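Ribulose bisphosphate carboxylase (Hyperthermus butylicus DSM 5456, PDB 6HUN) probably catalyses the magnesium-dependent addition of CO2 and water to ribulose 1,5-bisphosphate, giving two molecules of 3-phosphoglycerate, in an archaeal AMP degradation pathway. Local coordinates at residues L201-E206 and F265-F270; A277-R282 and R320-D325; P170-V175 and G197-V202. All coordinates share one frame; numbering follows the deposited sequence. Where two conformers were deposited one is given.

Contact 1: residues L201-E206 and F265-F270; sequences LVKDDE and FIMIDF
Met267 spans the gap between strands 201-203 and 265-269, which run about the same way but have strand 239-243 between them. From CB its chain runs straight out: CG is anti to the backbone N (chi1 172°) and SD follows in extended form, crossing Lys203 at about a right angle with SD 4.1 Å from Lys203 CG. Beyond the sulfur the chain bends, and CE settles on the backbone after strand 201-203, 3.3 Å from Asp204 O and 3.8 Å from Glu206 CA. At the start of the strands Leu201 CD2 sits over one face of the Phe265 ring, 4.0 Å from its centroid, a CH-pi contact. At the other end Asp269 OD2 comes within 2.6 Å of Glu206 O. An alanine here would remove that carboxylate and would probably leave the loop at Glu206 less firmly placed. Lys179 forms salt bridges with Asp205 and Glu206, and Lys203 NZ, not carbamylated here, is hydrogen-bonded to Gln403 OE1. Asp205, Glu206 and, once carbamylated, Lys203 are the predicted magnesium ligands, and a calcium ion lies about 3 Å from the nearest atom of the Lys203 side chain: this is the metal-site end of the Rubisco alpha/beta (TIM) barrel.

Contact 2: residues A277-R282 and R320-D325; sequences ALQHAR and RMAGVD
Apolar packing fills the middle of this contact between helix 275-288 and the end of helix 312-322. Leu278 straddles the joint with its two methyls: CD2 presses on Ala322 CB at 3.6 Å, while CD1 meets Val324 CG1 at 3.8 Å, just past the helix end. Its CG is anti to the backbone N (chi1 170°), which carries the branch across to the other segment. Ala322 CB also receives Gln279 CG at 4.1 Å, so this one methyl is held between residues one step apart on the facing helix.

The second kind of contact is aliphatic chain against backbone oxygen. Arg282 bends at chi2 (58°) and lies along the helix terminus, its CG 3.4 Å from Ala322 O and its CD 3.7 Å from Gly323 O. Gly323, with positive phi, closes the helix in a Schellman motif; a CB there would jam against the preceding carbonyl and also clash with Arg282 CD. The guanidinium is engaged elsewhere, by Gly152 O and a salt bridge to Glu286.

No direct hydrogen bond joins the segments, but one water does: it accepts from Gln279 NE2 at 2.9 Å and donates to Ala322 O at 2.8 Å. The Gln279 amide is further held by the backbone of Gly113 and Ile115.

The two helices flank strand 291-295 in sequence, and both belong to the barrel's outer layer of helices, the C-terminal end of 312-322 resting against the flank of 275-288. Ala277, His280 and Ala281 meet helix 248-260, Leu278 also touches strand 265-269, and Gln279 packs on Pro247 of the second subunit.

Contact 3: residues P170-V175 and G197-V202; sequences PILATV and GGIDLV
Leu172 and Ile199 cross at about a right angle, Leu172 CB 3.8 Å from Ile199 CD1, at the apolar centre of a beta-alpha-beta unit: strand 171-174, helix 184-196 and strand 201-203, the first two parallel strands of the TIM barrel. Helix 415-431 covers this pair through Val422 and Ala419. On the sheet face of Ala173 and Leu201, the CB of Ala173 lies 4.1 Å from the CB of Leu201, and Ile171 CG2 meets Leu201 CD1 at 3.8 Å. Thr174 and Val202 pair on the other face. There Thr174 OG1, anti to its own carbonyl carbon, is directed onto Ile199, 3.8 Å from its CG1; this buried hydroxyl has no polar partner in the model.

Between the two faces the backbones bond in parallel register. Leu172 O is gripped twice: Leu201 N approaches in the carbonyl plane at 3.1 Å, and Asp200 N comes in from above that plane at 3.2 Å. Thr174 N then donates to Leu201 O, nearly along the C=O axis. Gly198, at positive phi in the Schellman motif that ends helix 184-196, leads into the second strand.

At the polar edge Asp200 substitutes its side chain for a strand carbonyl. Its OD1 forms a salt bridge with Arg169, while the anti lone pair of Asp200 OD2 takes the Leu172 N-H at 2.8 Å and 167°, almost straight.

Overall arrangement
All three contacts are buried in the catalytic barrel, but they occupy different layers. Contacts 1 and 3 share Leu201 and Val202 on strand 201-203: contact 3 bonds it by backbone to its neighbour 171-174, whereas contact 1 has no backbone pairing; side chains of strand 265-269, two places on in the sheet, reach strand 201-203 and the backbone of the loop after it. Contact 2 belongs to the helical layer and joins contact 1 where Leu278 packs on Ile268 and Phe270; it does not touch contact 3. Chemistry follows place: acidic groups near the metal in contact 1, methyls and a bridging water in contact 2, parallel strand bonding, with an aspartate side chain completing it, in contact 3. Contacts 1 and 2 also border the second subunit.

Contact 1: residues L201-E206 and F265-F270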
loop_
_atom_site.group_PDB
_atom_site.type_symbol
_atom_site.label_atom_id
_atom_site.label_comp_id
_atom_site.label_asym_id
_atom_site.label_seq_id
_atom_site.Cartn_x
_atom_site.Cartn_y
_atom_site.Cartn_z
ATOM N N LEU A 201 23.352 -2.061 16.054
ATOM C CA LEU A 201 22.855 -2.111 14.670
ATOM C C LEU A 201 22.984 -0.737 14.046
ATOM O O LEU A 201 22.576 0.264 14.648
ATOM C CB LEU A 201 21.403 -2.571 14.594
ATOM C CG LEU A 201 21.101 -3.947 15.161
ATOM C CD1 LEU A 201 19.608 -4.029 15.353
ATOM C CD2 LEU A 201 21.550 -5.046 14.204
ATOM N N VAL A 202 23.571 -0.676 12.840
ATOM C CA VAL A 202 23.514 0.541 12.048
ATOM C C VAL A 202 22.372 0.359 11.050
ATOM O O VAL A 202 22.143 -0.742 10.554
ATOM C CB VAL A 202 24.870 0.838 11.366
ATOM C CG1 VAL A 202 25.401 -0.384 10.706
ATOM C CG2 VAL A 202 24.740 1.994 10.365
ATOM N N LYS A 203 21.592 1.394 10.856
ATOM C CA LYS A 203 20.338 1.248 10.112
ATOM C C LYS A 203 20.290 2.231 8.971
ATOM O O LYS A 203 20.476 3.432 9.171
ATOM C CB LYS A 203 19.149 1.468 11.043
ATOM C CG LYS A 203 17.725 1.263 10.485
ATOM C CD LYS A 203 16.796 1.643 11.663
ATOM C CE LYS A 203 15.333 1.489 11.329
ATOM N NZ LYS A 203 14.562 2.786 11.279
ATOM N N ASP A 204 19.952 1.735 7.778
ATOM C CA ASP A 204 19.724 2.635 6.673
ATOM C C ASP A 204 18.453 3.419 6.922
ATOM O O ASP A 204 17.510 2.919 7.542
ATOM C CB ASP A 204 19.519 1.836 5.371
ATOM C CG ASP A 204 20.794 1.409 4.720
ATOM O OD1 ASP A 204 21.945 1.829 5.137
ATOM O OD2 ASP A 204 20.629 0.605 3.772
ATOM N N ASP A 205 18.360 4.609 6.356
ATOM C CA ASP A 205 17.049 5.232 6.468
ATOM C C ASP A 205 16.109 4.672 5.395
ATOM O O ASP A 205 16.530 3.970 4.471
ATOM C CB ASP A 205 17.165 6.749 6.390
ATOM C CG ASP A 205 16.134 7.459 7.276
ATOM O OD1 ASP A 205 15.938 7.059 8.447
ATOM O OD2 ASP A 205 15.502 8.414 6.799
ATOM N N GLU A 206 14.796 4.965 5.549
ATOM C CA GLU A 206 13.764 4.340 4.720
ATOM C C GLU A 206 13.899 4.668 3.241
ATOM O O GLU A 206 13.422 3.890 2.396
ATOM C CB GLU A 206 12.369 4.747 5.230
ATOM C CG GLU A 206 11.970 6.173 4.900
ATOM C CD GLU A 206 12.673 7.210 5.745
ATOM O OE1 GLU A 206 12.683 8.393 5.317
ATOM O OE2 GLU A 206 13.219 6.849 6.826
ATOM N N PHE A 265 20.810 -9.373 8.596
ATOM C CA PHE A 265 19.596 -8.553 8.612
ATOM C C PHE A 265 19.358 -7.918 7.241
ATOM O O PHE A 265 20.309 -7.484 6.564
ATOM C CB PHE A 265 19.690 -7.427 9.625
ATOM C CG PHE A 265 19.886 -7.884 11.032
ATOM C CD1 PHE A 265 18.774 -7.984 11.882
ATOM C CD2 PHE A 265 21.165 -8.183 11.516
ATOM C CE1 PHE A 265 18.900 -8.392 13.172
ATOM C CE2 PHE A 265 21.318 -8.574 12.873
ATOM C CZ PHE A 265 20.150 -8.677 13.679
ATOM N N ILE A 266 18.062 -7.779 6.876
ATOM C CA ILE A 266 17.634 -6.922 5.773
ATOM C C ILE A 266 16.511 -6.053 6.304
ATOM O O ILE A 266 15.804 -6.445 7.239
ATOM C CB ILE A 266 17.180 -7.731 4.509
ATOM C CG1 ILE A 266 16.086 -8.732 4.914
ATOM C CG2 ILE A 266 18.444 -8.429 3.929
ATOM C CD1 ILE A 266 15.355 -9.531 3.717
ATOM N N MET A 267 16.358 -4.863 5.727
ATOM C CA MET A 267 15.226 -3.999 5.991
ATOM C C MET A 267 14.411 -3.841 4.723
ATOM O O MET A 267 14.982 -3.693 3.635
ATOM C CB MET A 267 15.714 -2.620 6.487
ATOM C CG MET A 267 14.626 -1.574 6.615
ATOM S SD MET A 267 15.578 -0.170 7.325
ATOM C CE MET A 267 14.796 1.228 6.567
ATOM N N ILE A 268 13.085 -3.793 4.886
ATOM C CA ILE A 268 12.175 -3.591 3.752
ATOM C C ILE A 268 11.056 -2.639 4.167
ATOM O O ILE A 268 10.542 -2.695 5.300
ATOM C CB ILE A 268 11.616 -4.899 3.216
ATOM C CG1 ILE A 268 10.748 -4.587 1.973
ATOM C CG2 ILE A 268 10.735 -5.619 4.259
ATOM C CD1 ILE A 268 10.525 -5.798 1.160
ATOM N N ASP A 269 10.786 -1.684 3.289
ATOM C CA ASP A 269 9.665 -0.748 3.492
ATOM C C ASP A 269 8.453 -1.515 3.029
ATOM O O ASP A 269 8.136 -1.548 1.852
ATOM C CB ASP A 269 9.876 0.519 2.692
ATOM C CG ASP A 269 11.163 1.271 3.023
ATOM O OD1 ASP A 269 11.952 0.950 3.950
ATOM O OD2 ASP A 269 11.393 2.282 2.334
ATOM N N PHE A 270 7.747 -2.187 3.952
ATOM C CA PHE A 270 6.807 -3.182 3.442
ATOM C C PHE A 270 5.514 -2.568 2.896
ATOM O O PHE A 270 4.734 -3.292 2.285
ATOM C CB PHE A 270 6.499 -4.221 4.538
ATOM C CG PHE A 270 5.884 -3.641 5.821
ATOM C CD1 PHE A 270 4.500 -3.593 5.989
ATOM C CD2 PHE A 270 6.703 -3.233 6.878
ATOM C CE1 PHE A 270 3.956 -3.114 7.166
ATOM C CE2 PHE A 270 6.182 -2.702 8.077
ATOM C CZ PHE A 270 4.825 -2.679 8.234
#

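Contact 2: residues A277-R282 and R320-D325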
loop_
_atom_site.group_PDB
_atom_site.type_symbol
_atom_site.label_atom_id
_atom_site.label_comp_id
_atom_site.label_asym_id
_atom_site.label_seq_id
_atom_site.Cartn_x
_atom_site.Cartn_y
_atom_site.Cartn_z
ATOM N N ALA A 277 5.897 -8.147 -1.745
ATOM C CA ALA A 277 7.361 -8.036 -1.617
ATOM C C ALA A 277 7.822 -8.495 -0.247
ATOM O O ALA A 277 8.882 -9.160 -0.109
ATOM C CB ALA A 277 7.820 -6.571 -1.806
ATOM N N LEU A 278 7.086 -8.110 0.792
ATOM C CA LEU A 278 7.483 -8.540 2.147
ATOM C C LEU A 278 7.406 -10.051 2.260
ATOM O O LEU A 278 8.340 -10.696 2.776
ATOM C CB LEU A 278 6.583 -7.872 3.193
ATOM C CG LEU A 278 6.729 -8.406 4.619
ATOM C CD1 LEU A 278 8.239 -8.277 5.144
ATOM C CD2 LEU A 278 5.726 -7.649 5.578
ATOM N N GLN A 279 6.296 -10.662 1.761
ATOM C CA GLN A 279 6.210 -12.125 1.890
ATOM C C GLN A 279 7.298 -12.822 1.075
ATOM O O GLN A 279 7.772 -13.901 1.471
ATOM C CB GLN A 279 4.818 -12.660 1.455
ATOM C CG GLN A 279 3.705 -12.085 2.409
ATOM C CD GLN A 279 2.422 -12.867 2.288
ATOM O OE1 GLN A 279 1.531 -12.514 1.504
ATOM N NE2 GLN A 279 2.352 -14.002 3.019
ATOM N N HIS A 280 7.647 -12.265 -0.099
ATOM C CA HIS A 280 8.768 -12.810 -0.875
ATOM C C HIS A 280 10.097 -12.655 -0.129
ATOM O O HIS A 280 10.913 -13.597 -0.088
ATOM C CB HIS A 280 8.851 -12.090 -2.217
ATOM C CG HIS A 280 9.770 -12.764 -3.211
ATOM N ND1 HIS A 280 9.683 -14.103 -3.531
ATOM C CD2 HIS A 280 10.768 -12.261 -3.971
ATOM C CE1 HIS A 280 10.610 -14.405 -4.424
ATOM N NE2 HIS A 280 11.291 -13.304 -4.699
ATOM N N ALA A 281 10.326 -11.485 0.479
ATOM C CA ALA A 281 11.546 -11.323 1.300
ATOM C C ALA A 281 11.574 -12.335 2.441
ATOM O O ALA A 281 12.651 -12.871 2.788
ATOM C CB ALA A 281 11.583 -9.877 1.821
ATOM N N ARG A 282 10.399 -12.699 2.964
ATOM C CA ARG A 282 10.359 -13.654 4.064
ATOM C C ARG A 282 10.759 -15.041 3.585
ATOM O O ARG A 282 11.467 -15.785 4.297
ATOM C CB ARG A 282 8.957 -13.637 4.716
ATOM C CG ARG A 282 8.732 -14.701 5.770
ATOM C CD ARG A 282 9.776 -14.621 6.944
ATOM N NE ARG A 282 9.458 -15.616 7.948
ATOM C CZ ARG A 282 9.878 -16.876 7.896
ATOM N NH1 ARG A 282 10.705 -17.271 6.920
ATOM N NH2 ARG A 282 9.539 -17.736 8.863
ATOM N N ARG A 320 3.469 -8.997 11.530
ATOM C CA ARG A 320 3.954 -10.142 12.276
ATOM C C ARG A 320 3.580 -11.447 11.575
ATOM O O ARG A 320 4.394 -12.365 11.468
ATOM C CB ARG A 320 3.354 -10.093 13.676
ATOM C CG ARG A 320 3.738 -11.356 14.486
ATOM C CD ARG A 320 3.301 -11.154 15.990
ATOM N NE ARG A 320 3.641 -12.359 16.792
ATOM C CZ ARG A 320 3.269 -12.562 18.060
ATOM N NH1 ARG A 320 2.521 -11.656 18.679
ATOM N NH2 ARG A 320 3.612 -13.694 18.697
ATOM N N MET A 321 2.351 -11.533 11.068
ATOM C CA MET A 321 1.967 -12.721 10.283
ATOM C C MET A 321 2.858 -12.906 9.055
ATOM O O MET A 321 3.332 -14.019 8.768
ATOM C CB MET A 321 0.507 -12.550 9.846
ATOM C CG MET A 321 -0.440 -12.613 11.006
ATOM S SD MET A 321 -2.098 -12.027 10.536
ATOM C CE MET A 321 -2.250 -13.241 9.249
ATOM N N ALA A 322 3.107 -11.806 8.329
ATOM C CA ALA A 322 3.843 -11.896 7.067
ATOM C C ALA A 322 5.292 -12.215 7.316
ATOM O O ALA A 322 5.933 -12.873 6.475
ATOM C CB ALA A 322 3.734 -10.583 6.276
ATOM N N GLY A 323 5.821 -11.774 8.464
ATOM C CA GLY A 323 7.110 -12.279 8.883
ATOM C C GLY A 323 8.190 -11.258 9.133
ATOM O O GLY A 323 9.364 -11.650 9.100
ATOM N N VAL A 324 7.861 -9.995 9.539
ATOM C CA VAL A 324 8.938 -9.136 10.060
ATOM C C VAL A 324 9.418 -9.680 11.399
ATOM O O VAL A 324 8.670 -10.331 12.150
ATOM C CB VAL A 324 8.497 -7.660 10.171
ATOM C CG1 VAL A 324 7.858 -7.181 8.791
ATOM C CG2 VAL A 324 7.534 -7.487 11.275
ATOM N N ASP A 325 10.698 -9.442 11.695
ATOM C CA ASP A 325 11.217 -9.722 13.032
ATOM C C ASP A 325 11.234 -8.490 13.916
ATOM O O ASP A 325 11.343 -8.620 15.154
ATOM C CB ASP A 325 12.630 -10.248 12.959
ATOM C CG ASP A 325 12.698 -11.574 12.212
ATOM O OD1 ASP A 325 12.269 -12.573 12.795
ATOM O OD2 ASP A 325 13.073 -11.555 11.029
HETATM O O HOH W 1 4.821 -14.434 4.466
#

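Contact 3: residues P170-V175 and G197-V202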
loop_
_atom_site.group_PDB
_atom_site.type_symbol
_atom_site.label_atom_id
_atom_site.label_comp_id
_atom_site.label_asym_id
_atom_site.label_seq_id
_atom_site.Cartn_x
_atom_site.Cartn_y
_atom_site.Cartn_z
ATOM N N PRO A 170 17.772 -4.118 26.203
ATOM C CA PRO A 170 17.277 -3.689 24.891
ATOM C C PRO A 170 18.405 -3.596 23.875
ATOM O O PRO A 170 19.551 -3.285 24.202
ATOM C CB PRO A 170 16.677 -2.292 25.160
ATOM C CG PRO A 170 16.505 -2.186 26.627
ATOM C CD PRO A 170 17.508 -3.105 27.277
ATOM N N ILE A 171 18.065 -3.817 22.617
ATOM C CA ILE A 171 19.059 -3.662 21.568
ATOM C C ILE A 171 19.010 -2.224 21.059
ATOM O O ILE A 171 17.939 -1.622 20.972
ATOM C CB ILE A 171 18.769 -4.707 20.465
ATOM C CG1 ILE A 171 19.032 -6.117 21.026
ATOM C CG2 ILE A 171 19.537 -4.396 19.167
ATOM C CD1 ILE A 171 18.646 -7.207 20.040
ATOM N N LEU A 172 20.158 -1.685 20.653
ATOM C CA LEU A 172 20.269 -0.300 20.210
ATOM C C LEU A 172 20.567 -0.199 18.717
ATOM O O LEU A 172 21.418 -0.924 18.195
ATOM C CB LEU A 172 21.368 0.412 20.988
ATOM C CG LEU A 172 21.122 0.248 22.507
ATOM C CD1 LEU A 172 22.378 0.593 23.293
ATOM C CD2 LEU A 172 19.916 1.049 22.959
ATOM N N ALA A 173 19.908 0.755 18.052
ATOM C CA ALA A 173 20.101 1.012 16.623
ATOM C C ALA A 173 20.263 2.509 16.372
ATOM O O ALA A 173 19.722 3.329 17.114
ATOM C CB ALA A 173 18.906 0.468 15.828
ATOM N N THR A 174 21.028 2.870 15.336
ATOM C CA THR A 174 21.213 4.270 14.933
ATOM C C THR A 174 21.171 4.397 13.419
ATOM O O THR A 174 21.883 3.664 12.734
ATOM C CB THR A 174 22.552 4.834 15.408
ATOM O OG1 THR A 174 22.529 4.928 16.828
ATOM C CG2 THR A 174 22.799 6.246 14.824
ATOM N N VAL A 175 20.388 5.349 12.924
ATOM C CA VAL A 175 20.460 5.855 11.549
ATOM C C VAL A 175 21.420 7.045 11.463
ATOM O O VAL A 175 21.300 8.010 12.236
ATOM C CB VAL A 175 19.071 6.264 11.047
ATOM C CG1 VAL A 175 19.123 6.738 9.571
ATOM C CG2 VAL A 175 18.089 5.133 11.250
ATOM N N GLY A 197 31.479 2.472 19.491
ATOM C CA GLY A 197 31.185 2.885 20.844
ATOM C C GLY A 197 30.084 2.136 21.566
ATOM O O GLY A 197 29.788 2.478 22.709
ATOM N N GLY A 198 29.443 1.136 20.959
ATOM C CA GLY A 198 28.436 0.390 21.698
ATOM C C GLY A 198 27.074 0.209 21.023
ATOM O O GLY A 198 26.206 -0.494 21.548
ATOM N N ILE A 199 26.836 0.856 19.895
ATOM C CA ILE A 199 25.557 0.599 19.221
ATOM C C ILE A 199 25.652 -0.766 18.536
ATOM O O ILE A 199 26.743 -1.216 18.159
ATOM C CB ILE A 199 25.192 1.744 18.260
ATOM C CG1 ILE A 199 24.965 3.034 19.039
ATOM C CG2 ILE A 199 23.928 1.404 17.390
ATOM C CD1 ILE A 199 24.203 2.858 20.316
ATOM N N ASP A 200 24.528 -1.486 18.499
ATOM C CA ASP A 200 24.492 -2.874 18.040
ATOM C C ASP A 200 24.188 -2.957 16.550
ATOM O O ASP A 200 24.739 -3.823 15.872
ATOM C CB ASP A 200 23.437 -3.674 18.811
ATOM C CG ASP A 200 23.565 -3.500 20.323
ATOM O OD1 ASP A 200 24.646 -3.864 20.901
ATOM O OD2 ASP A 200 22.585 -2.984 20.910
ATOM N N LEU A 201 23.352 -2.061 16.054
ATOM C CA LEU A 201 22.855 -2.111 14.670
ATOM C C LEU A 201 22.984 -0.737 14.046
ATOM O O LEU A 201 22.576 0.264 14.648
ATOM C CB LEU A 201 21.403 -2.571 14.594
ATOM C CG LEU A 201 21.101 -3.947 15.161
ATOM C CD1 LEU A 201 19.608 -4.029 15.353
ATOM C CD2 LEU A 201 21.550 -5.046 14.204
ATOM N N VAL A 202 23.571 -0.676 12.840
ATOM C CA VAL A 202 23.514 0.541 12.048
ATOM C C VAL A 202 22.372 0.359 11.050
ATOM O O VAL A 202 22.143 -0.742 10.554
ATOM C CB VAL A 202 24.870 0.838 11.366
ATOM C CG1 VAL A 202 25.401 -0.384 10.706
ATOM C CG2 VAL A 202 24.740 1.994 10.365
#